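Local coordinates for EH1AB1 (Metagenome, PDB 6I8F), which hydrolyses esters, as an alpha/beta-hydrolase-fold enzyme recovered from the metagenome of Lake Arreo, at residues Ala262-Ala267 and Asp281-Ala286; Leu169-Asp174 and Val183-Cys188. All coordinates share one frame; numbering follows the deposited sequence.

Contact 1: residues Ala262-Ala267 and Asp281-Ala286; sequences AFVLTA and DRLIEA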
# COMPACT_ATOMS: atom_id res chain seq x y z
N ALA A 262 3.85 -7.92 4.33
CA ALA A 262 3.21 -7.11 5.34
C ALA A 262 2.55 -5.90 4.70
O ALA A 262 2.96 -5.43 3.64
CB ALA A 262 4.24 -6.69 6.36
N PHE A 263 1.49 -5.44 5.37
CA PHE A 263 0.91 -4.13 5.23
C PHE A 263 1.04 -3.45 6.60
O PHE A 263 0.55 -3.99 7.59
CB PHE A 263 -0.55 -4.24 4.78
CG PHE A 263 -1.31 -2.94 4.75
CD1 PHE A 263 -1.28 -2.12 3.64
CD2 PHE A 263 -2.08 -2.54 5.83
CE1 PHE A 263 -1.99 -0.93 3.60
CE2 PHE A 263 -2.77 -1.34 5.80
CZ PHE A 263 -2.74 -0.55 4.68
N VAL A 264 1.72 -2.30 6.66
CA VAL A 264 1.94 -1.57 7.92
C VAL A 264 1.36 -0.16 7.76
O VAL A 264 1.73 0.58 6.85
CB VAL A 264 3.44 -1.53 8.29
CG1 VAL A 264 3.65 -0.87 9.64
CG2 VAL A 264 4.08 -2.91 8.28
N LEU A 265 0.40 0.18 8.63
CA LEU A 265 -0.27 1.44 8.58
C LEU A 265 0.05 2.23 9.86
O LEU A 265 -0.01 1.66 10.96
CB LEU A 265 -1.78 1.20 8.44
CG LEU A 265 -2.65 2.46 8.33
CD1 LEU A 265 -3.88 2.19 7.49
CD2 LEU A 265 -3.06 2.97 9.71
N THR A 266 0.40 3.51 9.69
CA THR A 266 0.51 4.43 10.82
C THR A 266 -0.48 5.59 10.67
O THR A 266 -0.86 6.00 9.57
CB THR A 266 1.94 4.96 11.00
OG1 THR A 266 2.33 5.62 9.80
CG2 THR A 266 2.92 3.86 11.37
N ALA A 267 -0.91 6.09 11.83
CA ALA A 267 -1.68 7.32 11.94
C ALA A 267 -0.70 8.47 12.24
O ALA A 267 0.23 8.29 13.01
CB ALA A 267 -2.73 7.18 13.02
N ASP A 281 10.29 -0.32 8.04
CA ASP A 281 11.67 -0.08 7.59
C ASP A 281 12.52 -1.35 7.74
O ASP A 281 13.25 -1.71 6.83
CB ASP A 281 12.32 1.09 8.33
CG ASP A 281 11.77 2.45 7.93
OD1 ASP A 281 11.09 2.53 6.87
OD2 ASP A 281 12.00 3.41 8.69
N ARG A 282 12.42 -2.03 8.89
CA ARG A 282 13.19 -3.25 9.15
C ARG A 282 12.74 -4.36 8.20
O ARG A 282 13.59 -5.12 7.67
CB ARG A 282 13.07 -3.73 10.60
CG ARG A 282 13.58 -2.75 11.66
CD ARG A 282 15.00 -2.93 12.17
NE ARG A 282 15.56 -4.28 12.09
CZ ARG A 282 15.92 -5.05 13.12
NH1 ARG A 282 15.59 -4.73 14.36
NH2 ARG A 282 16.62 -6.14 12.90
N LEU A 283 11.42 -4.45 7.97
CA LEU A 283 10.89 -5.44 7.04
C LEU A 283 11.45 -5.16 5.63
O LEU A 283 11.95 -6.06 4.98
CB LEU A 283 9.36 -5.43 7.05
CG LEU A 283 8.70 -6.02 8.29
CD1 LEU A 283 7.23 -5.64 8.35
CD2 LEU A 283 8.88 -7.53 8.34
N ILE A 284 11.41 -3.89 5.20
CA ILE A 284 11.84 -3.53 3.83
C ILE A 284 13.32 -3.87 3.66
O ILE A 284 13.72 -4.49 2.67
CB ILE A 284 11.53 -2.05 3.54
CG1 ILE A 284 10.02 -1.84 3.38
CG2 ILE A 284 12.29 -1.54 2.32
CD1 ILE A 284 9.57 -0.43 3.66
N GLU A 285 14.13 -3.47 4.64
CA GLU A 285 15.57 -3.61 4.59
C GLU A 285 15.98 -5.09 4.60
O GLU A 285 17.01 -5.43 4.04
CB GLU A 285 16.20 -2.74 5.67
CG GLU A 285 16.32 -1.29 5.22
CD GLU A 285 15.99 -0.21 6.24
OE1 GLU A 285 16.58 -0.25 7.35
OE2 GLU A 285 15.14 0.67 5.92
N ALA A 286 15.15 -5.97 5.18
CA ALA A 286 15.40 -7.40 5.18
C ALA A 286 14.91 -8.07 3.89
O ALA A 286 14.97 -9.28 3.76
CB ALA A 286 14.71 -8.03 6.37
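Ala262 and Leu283 mark the closest passage of strand 262-267 and the last turn of helix 273-285, with their CA atoms 8.0 Å apart and no hydrogen bond between the two segments. The strand is the first limb of a beta-alpha-beta unit, and the helix is its connection to the parallel neighbour 290-296, so the contact shows how a crossover helix is laid on the sheet it serves. One leucine does the work. CG of Leu283 lies anti to its own carbonyl carbon (chi1 -72°), and CD1 is the branch that reaches the sheet. That methyl meets CB of Ala262 at 3.7 Å and, more loosely and at a slant, CG2 of Val264 at 4.2 Å, bridging two residues, i and i+2, that share a face of the strand. In Val264, CG1 stands anti to the backbone N (chi1 -176°), leaving CG2 beside that N as the branch that meets the leucine. Phe263, between them, points to the other face and packs against helix 310-327. Phe256 and Thr290 add to the surroundings of Leu283, while two residues before and two after it along the chain, Asp281 and Glu285 form salt bridges with Arg277 of the second subunit. The chemistry is therefore divided around the helix: methyl-to-methyl packing, without directional bonds, seats it on the sheet, whereas charged groups link it to the partner subunit.

Contact 2: residues Leu169-Asp174 and Val183-Cys188; sequences LAVGGD and VVCQAC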
# COMPACT_ATOMS: atom_id res chain seq x y z
N LEU A 169 -3.26 -17.76 4.53
CA LEU A 169 -3.64 -17.48 5.90
C LEU A 169 -2.88 -16.25 6.38
O LEU A 169 -1.67 -16.32 6.57
CB LEU A 169 -3.26 -18.70 6.75
CG LEU A 169 -4.37 -19.33 7.57
CD1 LEU A 169 -5.58 -19.65 6.70
CD2 LEU A 169 -3.85 -20.59 8.24
N ALA A 170 -3.58 -15.13 6.59
CA ALA A 170 -2.97 -13.92 7.10
C ALA A 170 -3.25 -13.80 8.60
O ALA A 170 -4.21 -14.38 9.10
CB ALA A 170 -3.52 -12.72 6.36
N VAL A 171 -2.44 -12.99 9.28
CA VAL A 171 -2.77 -12.48 10.61
C VAL A 171 -2.78 -10.95 10.53
O VAL A 171 -2.12 -10.35 9.67
CB VAL A 171 -1.78 -12.96 11.68
CG1 VAL A 171 -1.88 -14.46 11.88
CG2 VAL A 171 -0.34 -12.53 11.38
N GLY A 172 -3.54 -10.34 11.43
CA GLY A 172 -3.59 -8.91 11.48
C GLY A 172 -4.30 -8.43 12.71
O GLY A 172 -4.90 -9.18 13.44
N GLY A 173 -4.22 -7.12 12.93
CA GLY A 173 -4.85 -6.52 14.09
C GLY A 173 -4.46 -5.07 14.21
O GLY A 173 -3.56 -4.62 13.52
N ASP A 174 -5.19 -4.35 15.07
CA ASP A 174 -4.98 -2.93 15.30
C ASP A 174 -4.34 -2.74 16.69
O ASP A 174 -4.76 -3.36 17.65
CB ASP A 174 -6.30 -2.16 15.15
CG ASP A 174 -7.41 -2.59 16.11
OD1 ASP A 174 -7.83 -3.76 16.02
OD2 ASP A 174 -7.84 -1.73 16.92
N VAL A 183 4.01 -10.43 16.47
CA VAL A 183 4.65 -11.38 17.37
C VAL A 183 4.32 -12.81 16.93
O VAL A 183 5.21 -13.65 16.97
CB VAL A 183 4.26 -11.11 18.84
CG1 VAL A 183 4.63 -12.28 19.76
CG2 VAL A 183 4.90 -9.83 19.33
N VAL A 184 3.07 -13.07 16.51
CA VAL A 184 2.70 -14.41 16.01
C VAL A 184 3.64 -14.82 14.88
O VAL A 184 4.11 -15.96 14.85
CB VAL A 184 1.23 -14.49 15.56
CG1 VAL A 184 0.94 -15.78 14.80
CG2 VAL A 184 0.27 -14.35 16.74
N CYS A 185 3.91 -13.91 13.95
CA CYS A 185 4.79 -14.21 12.80
C CYS A 185 6.20 -14.58 13.27
O CYS A 185 6.78 -15.57 12.79
CB CYS A 185 4.87 -13.04 11.83
SG CYS A 185 3.29 -12.68 11.03
N GLN A 186 6.74 -13.78 14.20
CA GLN A 186 8.09 -14.00 14.74
C GLN A 186 8.15 -15.31 15.53
O GLN A 186 9.13 -16.05 15.41
CB GLN A 186 8.55 -12.83 15.61
CG GLN A 186 8.95 -11.60 14.82
CD GLN A 186 9.66 -10.61 15.69
OE1 GLN A 186 10.23 -10.97 16.72
NE2 GLN A 186 9.61 -9.35 15.29
N ALA A 187 7.08 -15.61 16.28
CA ALA A 187 6.98 -16.83 17.11
C ALA A 187 7.04 -18.08 16.23
O ALA A 187 7.85 -18.99 16.48
CB ALA A 187 5.73 -16.81 17.93
N CYS A 188 6.21 -18.12 15.19
CA CYS A 188 6.23 -19.24 14.24
C CYS A 188 7.61 -19.38 13.59
O CYS A 188 8.15 -20.48 13.46
CB CYS A 188 5.17 -19.09 13.17
SG CYS A 188 3.51 -19.20 13.87
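Val171 faces Val184 and Cys185 across the strand-to-helix limb of a beta-alpha-beta unit in the alpha/beta-hydrolase fold, where strand 169-174 leads into helix 176-190 through what is probably the nucleophile elbow, a GxSxG pattern that includes Gly173. The two segments lie on either side of that turn and come together farther back, at Val171 and Val184, whose CA atoms are 7.9 Å apart. Within 183-188, Val184 is the first residue to touch the strand. Its CB is directed at the sheet, and CG1 approaches CG1 of Val171 at 4.3 Å, a loose apolar meeting. Cys185 follows, and here it is the end of the side chain that makes the contact, the sulfur lying anti to the carbonyl carbon (chi1 -65°). Tyr100 of the adjoining strand 94-100 packs against both valines, and Pro196 touches Cys185 as well as Val171. Next comes Gln186, directed elsewhere: its NE2 is hydrogen-bonded to Pro250 O and Tyr279 OH, which satisfies this buried amide nitrogen. Farther on, Cys188 shares with Val171 a neighbour in helix 143-157, Phe152, which packs on both. The valine thus offers a different methyl to each helix residue it touches: CG1, beside its backbone N, goes to Val184, while CG2, set between N and the carbonyl carbon, meets SG of Cys185 at 3.6 Å.

How the contacts relate
Contacts 1 and 2 are two versions of one principle on a shared sheet: a parallel strand packed against the helix that follows it. Strands 169-174 and 262-267 are separated in the sheet by strand 198-202, and the contact centres lie 14 Å apart, with nearest atoms about 7 Å apart. The touching residues of both are buried and apolar. Contact 2 is nearer the middle of the chain, and no other protein chain touches its segments; contact 1 belongs to a helix that also meets the second subunit. The roles are reversed too: a helix leucine spans two strand residues in contact 1, whereas a strand valine receives two helix residues, one a cysteine, in contact 2.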